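Local coordinates for protein nucleoporin NUP82 (Chaetomium thermophilum, PDB 5CWW) that probably serves as a structural component of the nuclear pore complex and a docking partner for transport factors, seen here as its N-terminal beta-propeller domain, at residues B[159-164]-B[207-212]; B[368-373]-B[444-449]; B[474-479]-B[545-550]; B[47-52]-B[561-566]. All blocks are in the same frame, centred on the assembly; numbering follows the deposited sequence.

Contact 1: residues B[159-164]-B[207-212]; sequences KFWTLG and ADRWTF
The indole of Trp-161 has the ring of Phe-212 over one face and CE of Lys-159 over the other. Arg-209 sits at the edge, with CB in the indole plane and CG 3.6 Å from Trp-161 CZ3. The five-membered ring of Trp-161 and the ring of Phe-212 form an offset stack, with centroids 4.1 Å apart and planes 15° from parallel. Trp-161 CE3 lies 3.3 Å from Phe-212 CD1, and Trp-161 CB makes a CH-pi contact over the Phe-212 face. In Phe-212, CG is anti to the carbonyl carbon (chi1 -66°), beside the backbone N; the ring lies on the indole while the carbonyl serves another partner. That partner is Gly-164, whose N gives a nearly straight hydrogen bond of 2.8 Å to Phe-212 O. An alanine at Phe-212 would remove the ring stacked on Trp-161, and the indole would probably be freer to turn. Strand 160-162 is the outer edge of its four-stranded sheet, bonded to strand 137-141. Helix 210-213 leads into strand 217-220 of the next sheet. The contact thus joins adjacent propeller blades, and Leu-163 packs on Leu-190 and Thr-192 of the second.

Contact 2: residues B[368-373]-B[444-449]; sequences KLQGPF and DGVEAQ
Gln-370 carries this contact, reaching from strand 369-370 to the loop 444-449. Its side chain is extended beyond CG, which carries the amide across to Glu-447. Gln-370 NE2 donates to Glu-447 O over 3.0 Å, with the acceptor tilted slightly from the amide plane. The tight part lies on the Val-446 side. There the side chains of Gln-370 and Val-446 slide past each other in opposite directions, with Gln-370 OE1 3.7 Å from Val-446 CG1. Val-446 CG2 approaches Phe-373 CZ at 3.8 Å. The Phe-373 ring also meets Trp-273, so this side belongs to the buried interior.

Toward Lys-368 and Gln-449 the contact is more open to solvent and more polar. Both residues are partly exposed. The backbones are joined by Lys-368 N to Gln-449 O at 2.7 Å, and the lysine side chain adds mainly its CB. Side chains pack less closely here, with Gln-449 CB 4.0 Å from Gln-370 NE2. A water links Gln-370, Glu-447 and Gln-449. It donates to Gln-370 OE1 at 2.8 Å, accepts from Glu-447 N, and takes a weak bond from Gln-449 NE2.

Strand 369-370 edges one propeller sheet, and the loop follows strand 437-441 of the next, so polar bonds cross between blades here. Both ends of the buried Gln-370 amide have partners of matching polarity. These would hold its rotation and settle which end is oxygen and which nitrogen.

Contact 3: residues B[474-479]-B[545-550]; sequences QTFDTL and QGSERD
The backbones bearing Gln-474 and Ser-547 stay well apart. The nearest CA atoms, of Gln-474 and Gly-546, are 8.2 Å from each other, and no backbone hydrogen bond crosses. Residues 474-476 end a strand, after which the chain turns into a loop. Residues 545-547 approach as a loop, and the strand starts at Glu-548. Side chains therefore bridge the gap.

Gln-474 stretches out, CG anti to the backbone N (chi1 -179°), and its OE1 accepts from Ser-547 OG at 2.7 Å. The hydroxyl stands above the amide carbonyl plane. The same OG lies 3.6 Å from Phe-476 CE2.

The two strands belong to neighbouring blades of the beta-propeller. Strand 469-476 is bonded to strand 437-441 within its sheet, and strand 548-554 is the outer strand of the next one.

Phe-476 and Arg-549 slide past each other in opposite directions. CD of Arg-549 sits over one face of the ring, 3.2 Å from Phe-476 CD1. The guanidinium then lies flat on the same ring, planes 22° apart, as a cation-pi stack with Arg-549 CZ 4.5 Å from the centroid of the Phe-476 ring. Gln-474 and Arg-549 meet tip to tip, their flat ends nearly perpendicular. NE2 of Gln-474 and NH2 of Arg-549 are both donors and make no hydrogen bond with each other. Arg-549 NH2 instead makes a weak bond to Ser-547 O. A chain of another protein lies alongside: its strand pairs in parallel with Thr-475 and Phe-476, extending the sheet across the interface, and its backbone bonds to Asp-477 OD2.

Contact 4: residues B[47-52]-B[561-566]; sequences RTIARR and PLAAAT
Ile-49 and Ala-563 meet at the closure of the beta-propeller, where the first sheet comes up against the last strands of the domain. The CD1 of Ile-49 touches Ala-563 CB at 3.5 Å. Its other branch, CG2, turns to Thr-566 and lies equally close to OG1 there. The isoleucine thus fills the space between these two residues, with CG1 anti to the carbonyl carbon (chi1 -59°). It also packs on Leu-578 and Ala-580. An alanine at Ile-49 would probably open a gap between Ala-563 and Thr-566 and loosen their hold on the first strand.

The touching parts, 47-51 and 563-566, run 36° apart, and CA of Arg-47 is 5.0 Å from CA of Ala-564. No direct hydrogen bond joins them. A water does so instead, accepting from Ile-49 N at 2.9 Å and donating to Ala-564 O.

Strand 49-52 is an edge strand of the first four-stranded sheet, and residues 561-566 lead into strand 566-570 near the end of the domain. More than 500 residues separate the two segments, so the contact brings the two ends of the ring of blades together.

On either side of Ile-49 the neighbours add to the packing. Thr-48 OG1 presses on Ala-563 CB at 3.1 Å. Thr-566 CG2 rests on the aliphatic part of Arg-51, 3.4 Å from CD. The Arg-51 chain then bends at chi3, and its NH2 bonds to Gly-53 O. Arg-47 passes Ala-564 CB with its NH1 at 3.8 Å, while NH2 forms a salt bridge with Asp-391 and NH1 bonds to Phe-492 O.

In the fold
All four contacts join neighbouring parts of one beta-propeller. Contacts 1, 2 and 3 follow one another along the chain, and each links one sheet to the next. Contact 4 spans them all, bringing the first strand against a segment near the end of the domain. Contacts 1 and 3 lie on opposite sides of the chain's centre, their centres 43 Å apart, and contacts 2 and 4 are also opposed, at 31 Å. None touches another; the closest pair, contacts 3 and 4, have nearest atoms about 9 Å apart. Contacts 2 and 3 share the sheet holding strands 437-441 and 469-476. The ring is thus held at separate seams; contact 3, and more slightly contact 2, borders a partner protein.

Contact 1: residues B[159-164]-B[207-212]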
loop_
_atom_site.group_PDB
_atom_site.type_symbol
_atom_site.label_atom_id
_atom_site.label_comp_id
_atom_site.label_asym_id
_atom_site.label_seq_id
_atom_site.Cartn_x
_atom_site.Cartn_y
_atom_site.Cartn_z
ATOM N N LYS B 159 -1.518 27.848 2.620
ATOM C CA LYS B 159 -1.171 27.223 3.890
ATOM C C LYS B 159 -0.676 25.792 3.694
ATOM O O LYS B 159 -1.286 25.004 2.973
ATOM C CB LYS B 159 -2.382 27.233 4.831
ATOM C CG LYS B 159 -2.144 26.582 6.192
ATOM C CD LYS B 159 -1.050 27.298 6.973
ATOM C CE LYS B 159 -0.854 26.690 8.352
ATOM N NZ LYS B 159 0.261 27.347 9.090
ATOM N N PHE B 160 0.444 25.479 4.340
ATOM C CA PHE B 160 0.994 24.127 4.369
ATOM C C PHE B 160 0.993 23.607 5.800
ATOM O O PHE B 160 1.475 24.283 6.710
ATOM C CB PHE B 160 2.418 24.099 3.810
ATOM C CG PHE B 160 2.488 24.121 2.311
ATOM C CD1 PHE B 160 2.370 25.310 1.613
ATOM C CD2 PHE B 160 2.693 22.950 1.600
ATOM C CE1 PHE B 160 2.441 25.331 0.233
ATOM C CE2 PHE B 160 2.767 22.964 0.220
ATOM C CZ PHE B 160 2.637 24.156 -0.464
ATOM N N TRP B 161 0.448 22.410 5.993
ATOM C CA TRP B 161 0.434 21.764 7.301
ATOM C C TRP B 161 1.408 20.597 7.325
ATOM O O TRP B 161 1.389 19.749 6.433
ATOM C CB TRP B 161 -0.968 21.261 7.649
ATOM C CG TRP B 161 -1.971 22.333 7.914
ATOM C CD1 TRP B 161 -2.658 23.064 6.990
ATOM C CD2 TRP B 161 -2.415 22.787 9.197
ATOM N NE1 TRP B 161 -3.500 23.950 7.620
ATOM C CE2 TRP B 161 -3.369 23.799 8.976
ATOM C CE3 TRP B 161 -2.096 22.437 10.512
ATOM C CZ2 TRP B 161 -4.006 24.465 10.018
ATOM C CZ3 TRP B 161 -2.729 23.098 11.545
ATOM C CH2 TRP B 161 -3.672 24.101 11.294
ATOM N N THR B 162 2.254 20.554 8.347
ATOM C CA THR B 162 3.139 19.416 8.550
ATOM C C THR B 162 2.335 18.243 9.094
ATOM O O THR B 162 1.577 18.397 10.050
ATOM C CB THR B 162 4.287 19.748 9.522
ATOM O OG1 THR B 162 5.078 20.814 8.985
ATOM C CG2 THR B 162 5.178 18.534 9.746
ATOM N N LEU B 163 2.506 17.076 8.482
ATOM C CA LEU B 163 1.809 15.868 8.906
ATOM C C LEU B 163 2.759 14.964 9.684
ATOM O O LEU B 163 3.764 14.496 9.146
ATOM C CB LEU B 163 1.235 15.121 7.701
ATOM C CG LEU B 163 0.233 14.010 8.024
ATOM C CD1 LEU B 163 -1.101 14.596 8.463
ATOM C CD2 LEU B 163 0.048 13.078 6.834
ATOM N N GLY B 164 2.441 14.734 10.954
ATOM C CA GLY B 164 3.273 13.920 11.821
ATOM C C GLY B 164 4.703 14.422 11.904
ATOM O O GLY B 164 5.615 13.769 11.400
ATOM N N ALA B 207 -9.286 23.250 11.807
ATOM C CA ALA B 207 -9.649 23.954 13.033
ATOM C C ALA B 207 -9.002 23.319 14.268
ATOM O O ALA B 207 -9.259 23.744 15.395
ATOM C CB ALA B 207 -11.162 23.983 13.188
ATOM N N ASP B 208 -8.168 22.305 14.052
ATOM C CA ASP B 208 -7.506 21.605 15.151
ATOM C C ASP B 208 -6.140 21.079 14.713
ATOM O O ASP B 208 -6.045 20.044 14.053
ATOM C CB ASP B 208 -8.383 20.455 15.653
ATOM C CG ASP B 208 -7.770 19.717 16.830
ATOM O OD1 ASP B 208 -6.803 20.232 17.433
ATOM O OD2 ASP B 208 -8.262 18.616 17.157
ATOM N N ARG B 209 -5.089 21.802 15.093
ATOM C CA ARG B 209 -3.724 21.475 14.689
ATOM C C ARG B 209 -3.319 20.057 15.074
ATOM O O ARG B 209 -2.486 19.440 14.409
ATOM C CB ARG B 209 -2.734 22.458 15.320
ATOM C CG ARG B 209 -3.001 23.924 15.020
ATOM C CD ARG B 209 -1.877 24.800 15.550
ATOM N NE ARG B 209 -1.996 26.185 15.108
ATOM C CZ ARG B 209 -1.143 27.154 15.432
ATOM N NH1 ARG B 209 -0.098 26.893 16.207
ATOM N NH2 ARG B 209 -1.334 28.385 14.981
ATOM N N TRP B 210 -3.908 19.544 16.150
ATOM C CA TRP B 210 -3.547 18.225 16.660
ATOM C C TRP B 210 -3.868 17.107 15.664
ATOM O O TRP B 210 -3.263 16.034 15.717
ATOM C CB TRP B 210 -4.256 17.958 17.991
ATOM C CG TRP B 210 -3.932 16.617 18.574
ATOM C CD1 TRP B 210 -4.768 15.542 18.685
ATOM C CD2 TRP B 210 -2.672 16.202 19.118
ATOM N NE1 TRP B 210 -4.107 14.488 19.268
ATOM C CE2 TRP B 210 -2.819 14.867 19.544
ATOM C CE3 TRP B 210 -1.435 16.833 19.290
ATOM C CZ2 TRP B 210 -1.777 14.151 20.128
ATOM C CZ3 TRP B 210 -0.401 16.119 19.872
ATOM C CH2 TRP B 210 -0.579 14.792 20.282
ATOM N N THR B 211 -4.810 17.348 14.755
ATOM C CA THR B 211 -5.192 16.319 13.784
ATOM C C THR B 211 -4.077 16.071 12.777
ATOM O O THR B 211 -4.001 15.000 12.176
ATOM C CB THR B 211 -6.470 16.694 13.015
ATOM O OG1 THR B 211 -6.262 17.916 12.293
ATOM C CG2 THR B 211 -7.645 16.854 13.970
ATOM N N PHE B 212 -3.214 17.064 12.595
ATOM C CA PHE B 212 -2.063 16.931 11.709
ATOM C C PHE B 212 -0.850 16.365 12.452
ATOM O O PHE B 212 0.054 15.797 11.834
ATOM C CB PHE B 212 -1.708 18.285 11.086
ATOM C CG PHE B 212 -2.755 18.816 10.144
ATOM C CD1 PHE B 212 -3.808 19.584 10.614
ATOM C CD2 PHE B 212 -2.680 18.555 8.787
ATOM C CE1 PHE B 212 -4.769 20.075 9.745
ATOM C CE2 PHE B 212 -3.637 19.043 7.914
ATOM C CZ PHE B 212 -4.681 19.800 8.393
#

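Contact 2: residues B[368-373]-B[444-449]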
loop_
_atom_site.group_PDB
_atom_site.type_symbol
_atom_site.label_atom_id
_atom_site.label_comp_id
_atom_site.label_asym_id
_atom_site.label_seq_id
_atom_site.Cartn_x
_atom_site.Cartn_y
_atom_site.Cartn_z
ATOM N N LYS B 368 -7.900 -8.232 10.751
ATOM C CA LYS B 368 -6.850 -9.208 10.513
ATOM C C LYS B 368 -6.063 -8.850 9.261
ATOM O O LYS B 368 -6.631 -8.380 8.273
ATOM C CB LYS B 368 -7.449 -10.609 10.371
ATOM C CG LYS B 368 -6.426 -11.697 10.088
ATOM C CD LYS B 368 -7.086 -13.051 9.899
ATOM C CE LYS B 368 -6.071 -14.091 9.463
ATOM N NZ LYS B 368 -6.675 -15.442 9.361
ATOM N N LEU B 369 -4.754 -9.061 9.304
ATOM C CA LEU B 369 -3.938 -8.918 8.107
ATOM C C LEU B 369 -4.095 -10.173 7.260
ATOM O O LEU B 369 -3.785 -11.274 7.710
ATOM C CB LEU B 369 -2.466 -8.698 8.455
ATOM C CG LEU B 369 -1.561 -8.444 7.243
ATOM C CD1 LEU B 369 -1.930 -7.139 6.546
ATOM C CD2 LEU B 369 -0.099 -8.439 7.650
ATOM N N GLN B 370 -4.596 -9.997 6.042
ATOM C CA GLN B 370 -4.822 -11.107 5.127
ATOM C C GLN B 370 -3.677 -11.230 4.131
ATOM O O GLN B 370 -3.375 -10.281 3.407
ATOM C CB GLN B 370 -6.146 -10.927 4.382
ATOM C CG GLN B 370 -7.357 -10.853 5.296
ATOM C CD GLN B 370 -8.658 -10.754 4.531
ATOM O OE1 GLN B 370 -8.861 -11.455 3.542
ATOM N NE2 GLN B 370 -9.548 -9.873 4.981
ATOM N N GLY B 371 -3.046 -12.401 4.104
ATOM C CA GLY B 371 -1.949 -12.675 3.192
ATOM C C GLY B 371 -0.779 -13.332 3.902
ATOM O O GLY B 371 -0.861 -13.619 5.094
ATOM N N PRO B 372 0.319 -13.584 3.172
ATOM C CA PRO B 372 0.492 -13.287 1.745
ATOM C C PRO B 372 -0.458 -14.095 0.868
ATOM O O PRO B 372 -0.587 -15.302 1.063
ATOM C CB PRO B 372 1.945 -13.690 1.461
ATOM C CG PRO B 372 2.578 -13.948 2.781
ATOM C CD PRO B 372 1.487 -14.277 3.739
ATOM N N PHE B 373 -1.118 -13.437 -0.078
ATOM C CA PHE B 373 -2.009 -14.122 -1.004
ATOM C C PHE B 373 -1.235 -15.073 -1.906
ATOM O O PHE B 373 -0.194 -14.711 -2.455
ATOM C CB PHE B 373 -2.778 -13.113 -1.860
ATOM C CG PHE B 373 -3.938 -12.478 -1.154
ATOM C CD1 PHE B 373 -3.736 -11.465 -0.233
ATOM C CD2 PHE B 373 -5.234 -12.889 -1.418
ATOM C CE1 PHE B 373 -4.803 -10.878 0.417
ATOM C CE2 PHE B 373 -6.307 -12.303 -0.774
ATOM C CZ PHE B 373 -6.090 -11.297 0.147
ATOM N N ASP B 444 -12.472 -15.513 -4.630
ATOM C CA ASP B 444 -13.010 -15.885 -3.329
ATOM C C ASP B 444 -13.725 -14.715 -2.664
ATOM O O ASP B 444 -14.701 -14.908 -1.942
ATOM C CB ASP B 444 -11.892 -16.414 -2.430
ATOM C CG ASP B 444 -11.327 -17.738 -2.924
ATOM O OD1 ASP B 444 -12.090 -18.523 -3.529
ATOM O OD2 ASP B 444 -10.124 -17.993 -2.713
ATOM N N GLY B 445 -13.235 -13.506 -2.906
ATOM C CA GLY B 445 -13.871 -12.311 -2.387
ATOM C C GLY B 445 -13.339 -11.923 -1.025
ATOM O O GLY B 445 -13.758 -12.471 -0.005
ATOM N N VAL B 446 -12.404 -10.979 -1.010
ATOM C CA VAL B 446 -11.875 -10.451 0.238
ATOM C C VAL B 446 -12.985 -9.753 1.013
ATOM O O VAL B 446 -13.698 -8.910 0.470
ATOM C CB VAL B 446 -10.714 -9.471 -0.010
ATOM C CG1 VAL B 446 -10.228 -8.846 1.307
ATOM C CG2 VAL B 446 -9.574 -10.185 -0.708
ATOM N N GLU B 447 -13.131 -10.125 2.280
ATOM C CA GLU B 447 -14.182 -9.582 3.129
ATOM C C GLU B 447 -13.654 -9.265 4.524
ATOM O O GLU B 447 -12.508 -9.578 4.856
ATOM C CB GLU B 447 -15.350 -10.567 3.219
ATOM C CG GLU B 447 -14.949 -11.959 3.683
ATOM C CD GLU B 447 -16.114 -12.929 3.695
ATOM O OE1 GLU B 447 -17.276 -12.470 3.733
ATOM O OE2 GLU B 447 -15.866 -14.152 3.653
ATOM N N ALA B 448 -14.506 -8.648 5.336
ATOM C CA ALA B 448 -14.148 -8.262 6.693
ATOM C C ALA B 448 -13.701 -9.467 7.505
ATOM O O ALA B 448 -14.400 -10.480 7.564
ATOM C CB ALA B 448 -15.319 -7.584 7.366
ATOM N N GLN B 449 -12.529 -9.357 8.121
ATOM C CA GLN B 449 -12.036 -10.397 9.014
ATOM C C GLN B 449 -11.199 -9.814 10.147
ATOM O O GLN B 449 -10.452 -8.849 9.962
ATOM C CB GLN B 449 -11.211 -11.428 8.237
ATOM C CG GLN B 449 -12.034 -12.276 7.280
ATOM C CD GLN B 449 -11.293 -13.501 6.784
ATOM O OE1 GLN B 449 -10.462 -14.074 7.492
ATOM N NE2 GLN B 449 -11.593 -13.913 5.558
HETATM O O HOH W 1 -11.570 -12.284 3.324
#

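Contact 3: residues B[474-479]-B[545-550]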
loop_
_atom_site.group_PDB
_atom_site.type_symbol
_atom_site.label_atom_id
_atom_site.label_comp_id
_atom_site.label_asym_id
_atom_site.label_seq_id
_atom_site.Cartn_x
_atom_site.Cartn_y
_atom_site.Cartn_z
ATOM N N GLN B 474 -3.837 -13.106 -16.171
ATOM C CA GLN B 474 -2.935 -12.747 -17.254
ATOM C C GLN B 474 -1.669 -12.072 -16.729
ATOM O O GLN B 474 -1.696 -11.365 -15.721
ATOM C CB GLN B 474 -3.659 -11.834 -18.246
ATOM C CG GLN B 474 -2.826 -11.415 -19.438
ATOM C CD GLN B 474 -3.619 -10.583 -20.429
ATOM O OE1 GLN B 474 -4.683 -10.056 -20.103
ATOM N NE2 GLN B 474 -3.106 -10.468 -21.648
ATOM N N THR B 475 -0.564 -12.305 -17.430
ATOM C CA THR B 475 0.716 -11.696 -17.102
ATOM C C THR B 475 1.401 -11.282 -18.395
ATOM O O THR B 475 1.515 -12.088 -19.315
ATOM C CB THR B 475 1.634 -12.663 -16.323
ATOM O OG1 THR B 475 0.926 -13.209 -15.203
ATOM C CG2 THR B 475 2.890 -11.950 -15.835
ATOM N N PHE B 476 1.856 -10.036 -18.475
ATOM C CA PHE B 476 2.533 -9.569 -19.679
ATOM C C PHE B 476 3.575 -8.493 -19.391
ATOM O O PHE B 476 3.433 -7.707 -18.453
ATOM C CB PHE B 476 1.509 -9.040 -20.689
ATOM C CG PHE B 476 0.625 -7.946 -20.149
ATOM C CD1 PHE B 476 1.036 -6.624 -20.182
ATOM C CD2 PHE B 476 -0.621 -8.242 -19.619
ATOM C CE1 PHE B 476 0.223 -5.619 -19.693
ATOM C CE2 PHE B 476 -1.438 -7.240 -19.128
ATOM C CZ PHE B 476 -1.014 -5.927 -19.164
ATOM N N ASP B 477 4.624 -8.471 -20.208
ATOM C CA ASP B 477 5.635 -7.424 -20.141
ATOM C C ASP B 477 5.093 -6.112 -20.690
ATOM O O ASP B 477 4.184 -6.106 -21.524
ATOM C CB ASP B 477 6.891 -7.823 -20.925
ATOM C CG ASP B 477 7.720 -8.882 -20.220
ATOM O OD1 ASP B 477 7.723 -8.917 -18.972
ATOM O OD2 ASP B 477 8.389 -9.669 -20.921
ATOM N N THR B 478 5.653 -5.003 -20.214
ATOM C CA THR B 478 5.403 -3.693 -20.804
ATOM C C THR B 478 6.715 -3.072 -21.280
ATOM O O THR B 478 6.709 -2.040 -21.949
ATOM C CB THR B 478 4.718 -2.738 -19.811
ATOM O OG1 THR B 478 5.573 -2.514 -18.681
ATOM C CG2 THR B 478 3.387 -3.315 -19.345
ATOM N N LEU B 479 7.830 -3.706 -20.925
ATOM C CA LEU B 479 9.157 -3.250 -21.336
ATOM C C LEU B 479 9.917 -4.347 -22.071
ATOM O O LEU B 479 9.723 -5.533 -21.806
ATOM C CB LEU B 479 9.974 -2.798 -20.122
ATOM C CG LEU B 479 9.440 -1.620 -19.308
ATOM C CD1 LEU B 479 10.314 -1.395 -18.080
ATOM C CD2 LEU B 479 9.375 -0.362 -20.154
ATOM N N GLN B 545 -8.072 -12.945 -25.969
ATOM C CA GLN B 545 -6.808 -12.293 -25.639
ATOM C C GLN B 545 -6.945 -11.386 -24.419
ATOM O O GLN B 545 -5.945 -10.951 -23.846
ATOM C CB GLN B 545 -6.301 -11.480 -26.832
ATOM C CG GLN B 545 -6.115 -12.294 -28.102
ATOM C CD GLN B 545 -5.407 -11.517 -29.194
ATOM O OE1 GLN B 545 -5.931 -11.353 -30.295
ATOM N NE2 GLN B 545 -4.207 -11.033 -28.893
ATOM N N GLY B 546 -8.182 -11.104 -24.026
ATOM C CA GLY B 546 -8.440 -10.327 -22.829
ATOM C C GLY B 546 -8.028 -8.875 -22.965
ATOM O O GLY B 546 -8.505 -8.161 -23.847
ATOM N N SER B 547 -7.135 -8.441 -22.081
ATOM C CA SER B 547 -6.733 -7.041 -22.016
ATOM C C SER B 547 -5.926 -6.617 -23.237
ATOM O O SER B 547 -5.218 -7.426 -23.836
ATOM C CB SER B 547 -5.914 -6.785 -20.750
ATOM O OG SER B 547 -4.648 -7.415 -20.831
ATOM N N GLU B 548 -6.042 -5.341 -23.600
ATOM C CA GLU B 548 -5.237 -4.770 -24.675
ATOM C C GLU B 548 -4.203 -3.812 -24.101
ATOM O O GLU B 548 -4.425 -3.188 -23.063
ATOM C CB GLU B 548 -6.122 -4.046 -25.694
ATOM C CG GLU B 548 -6.800 -2.790 -25.161
ATOM C CD GLU B 548 -7.607 -2.066 -26.222
ATOM O OE1 GLU B 548 -7.929 -2.684 -27.262
ATOM O OE2 GLU B 548 -7.917 -0.873 -26.018
ATOM N N ARG B 549 -3.071 -3.700 -24.788
ATOM C CA ARG B 549 -1.981 -2.843 -24.346
ATOM C C ARG B 549 -1.299 -2.205 -25.547
ATOM O O ARG B 549 -1.063 -2.863 -26.562
ATOM C CB ARG B 549 -0.970 -3.638 -23.519
ATOM C CG ARG B 549 -0.500 -4.924 -24.178
ATOM C CD ARG B 549 -0.063 -5.956 -23.152
ATOM N NE ARG B 549 -0.009 -7.299 -23.724
ATOM C CZ ARG B 549 -1.066 -8.089 -23.889
ATOM N NH1 ARG B 549 -0.915 -9.294 -24.419
ATOM N NH2 ARG B 549 -2.276 -7.680 -23.527
ATOM N N ASP B 550 -0.987 -0.920 -25.429
ATOM C CA ASP B 550 -0.335 -0.194 -26.509
ATOM C C ASP B 550 0.574 0.894 -25.959
ATOM O O ASP B 550 0.165 1.682 -25.105
ATOM C CB ASP B 550 -1.376 0.418 -27.446
ATOM C CG ASP B 550 -0.748 1.119 -28.633
ATOM O OD1 ASP B 550 -0.406 0.431 -29.618
ATOM O OD2 ASP B 550 -0.595 2.358 -28.581
#

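Contact 4: residues B[47-52]-B[561-566]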
loop_
_atom_site.group_PDB
_atom_site.type_symbol
_atom_site.label_atom_id
_atom_site.label_comp_id
_atom_site.label_asym_id
_atom_site.label_seq_id
_atom_site.Cartn_x
_atom_site.Cartn_y
_atom_site.Cartn_z
ATOM N N ARG B 47 5.484 10.733 -8.601
ATOM C CA ARG B 47 4.134 11.218 -8.865
ATOM C C ARG B 47 4.111 12.735 -8.743
ATOM O O ARG B 47 3.414 13.294 -7.896
ATOM C CB ARG B 47 3.134 10.580 -7.899
ATOM C CG ARG B 47 3.089 9.066 -7.994
ATOM C CD ARG B 47 1.910 8.482 -7.239
ATOM N NE ARG B 47 1.870 7.027 -7.358
ATOM C CZ ARG B 47 1.410 6.374 -8.422
ATOM N NH1 ARG B 47 0.946 7.042 -9.471
ATOM N NH2 ARG B 47 1.417 5.050 -8.441
ATOM N N THR B 48 4.883 13.395 -9.598
ATOM C CA THR B 48 5.133 14.823 -9.468
ATOM C C THR B 48 4.078 15.690 -10.160
ATOM O O THR B 48 4.212 16.914 -10.205
ATOM C CB THR B 48 6.519 15.174 -10.032
ATOM O OG1 THR B 48 6.709 14.499 -11.280
ATOM C CG2 THR B 48 7.609 14.740 -9.062
ATOM N N ILE B 49 3.033 15.060 -10.691
ATOM C CA ILE B 49 1.931 15.791 -11.312
ATOM C C ILE B 49 0.601 15.372 -10.697
ATOM O O ILE B 49 0.306 14.182 -10.573
ATOM C CB ILE B 49 1.874 15.571 -12.840
ATOM C CG1 ILE B 49 3.188 16.013 -13.490
ATOM C CG2 ILE B 49 0.705 16.347 -13.446
ATOM C CD1 ILE B 49 3.285 15.714 -14.979
ATOM N N ALA B 50 -0.190 16.367 -10.308
ATOM C CA ALA B 50 -1.539 16.153 -9.796
ATOM C C ALA B 50 -2.476 17.150 -10.465
ATOM O O ALA B 50 -2.015 18.136 -11.036
ATOM C CB ALA B 50 -1.573 16.307 -8.284
ATOM N N ARG B 51 -3.782 16.903 -10.390
ATOM C CA ARG B 51 -4.742 17.731 -11.112
ATOM C C ARG B 51 -6.096 17.847 -10.431
ATOM O O ARG B 51 -6.468 17.023 -9.597
ATOM C CB ARG B 51 -4.968 17.169 -12.519
ATOM C CG ARG B 51 -5.674 15.815 -12.528
ATOM C CD ARG B 51 -6.063 15.402 -13.927
ATOM N NE ARG B 51 -7.220 16.144 -14.430
ATOM C CZ ARG B 51 -8.488 15.755 -14.312
ATOM N NH1 ARG B 51 -8.797 14.624 -13.692
ATOM N NH2 ARG B 51 -9.457 16.510 -14.811
ATOM N N ARG B 52 -6.825 18.887 -10.818
ATOM C CA ARG B 52 -8.238 19.024 -10.506
ATOM C C ARG B 52 -8.868 19.792 -11.659
ATOM O O ARG B 52 -8.452 20.910 -11.969
ATOM C CB ARG B 52 -8.454 19.731 -9.164
ATOM C CG ARG B 52 -7.836 21.117 -9.053
ATOM C CD ARG B 52 -8.092 21.724 -7.683
ATOM N NE ARG B 52 -7.749 23.142 -7.640
ATOM C CZ ARG B 52 -7.960 23.934 -6.593
ATOM N NH1 ARG B 52 -8.515 23.453 -5.488
ATOM N NH2 ARG B 52 -7.617 25.214 -6.649
ATOM N N PRO B 561 13.707 10.168 -15.485
ATOM C CA PRO B 561 12.441 9.548 -15.087
ATOM C C PRO B 561 11.244 10.389 -15.511
ATOM O O PRO B 561 11.353 11.613 -15.592
ATOM C CB PRO B 561 12.550 9.476 -13.564
ATOM C CG PRO B 561 13.423 10.620 -13.207
ATOM C CD PRO B 561 14.415 10.753 -14.332
ATOM N N LEU B 562 10.121 9.732 -15.781
ATOM C CA LEU B 562 8.912 10.426 -16.199
ATOM C C LEU B 562 7.944 10.563 -15.034
ATOM O O LEU B 562 7.785 9.639 -14.233
ATOM C CB LEU B 562 8.238 9.685 -17.357
ATOM C CG LEU B 562 9.106 9.426 -18.591
ATOM C CD1 LEU B 562 8.314 8.665 -19.644
ATOM C CD2 LEU B 562 9.648 10.727 -19.168
ATOM N N ALA B 563 7.306 11.722 -14.938
ATOM C CA ALA B 563 6.232 11.916 -13.978
ATOM C C ALA B 563 5.105 10.940 -14.294
ATOM O O ALA B 563 4.772 10.728 -15.461
ATOM C CB ALA B 563 5.732 13.347 -14.015
ATOM N N ALA B 564 4.541 10.331 -13.254
ATOM C CA ALA B 564 3.447 9.383 -13.419
ATOM C C ALA B 564 2.347 9.990 -14.278
ATOM O O ALA B 564 1.930 11.127 -14.051
ATOM C CB ALA B 564 2.894 8.968 -12.069
ATOM N N ALA B 565 1.897 9.226 -15.269
ATOM C CA ALA B 565 0.902 9.695 -16.224
ATOM C C ALA B 565 -0.353 10.189 -15.517
ATOM O O ALA B 565 -0.841 9.555 -14.584
ATOM C CB ALA B 565 0.552 8.587 -17.204
ATOM N N THR B 566 -0.864 11.330 -15.965
ATOM C CA THR B 566 -2.080 11.910 -15.412
ATOM C C THR B 566 -3.133 12.017 -16.506
ATOM O O THR B 566 -2.972 12.773 -17.464
ATOM C CB THR B 566 -1.818 13.301 -14.808
ATOM O OG1 THR B 566 -0.742 13.218 -13.863
ATOM C CG2 THR B 566 -3.064 13.829 -14.115
HETATM O O HOH W 2 2.293 12.330 -11.382
#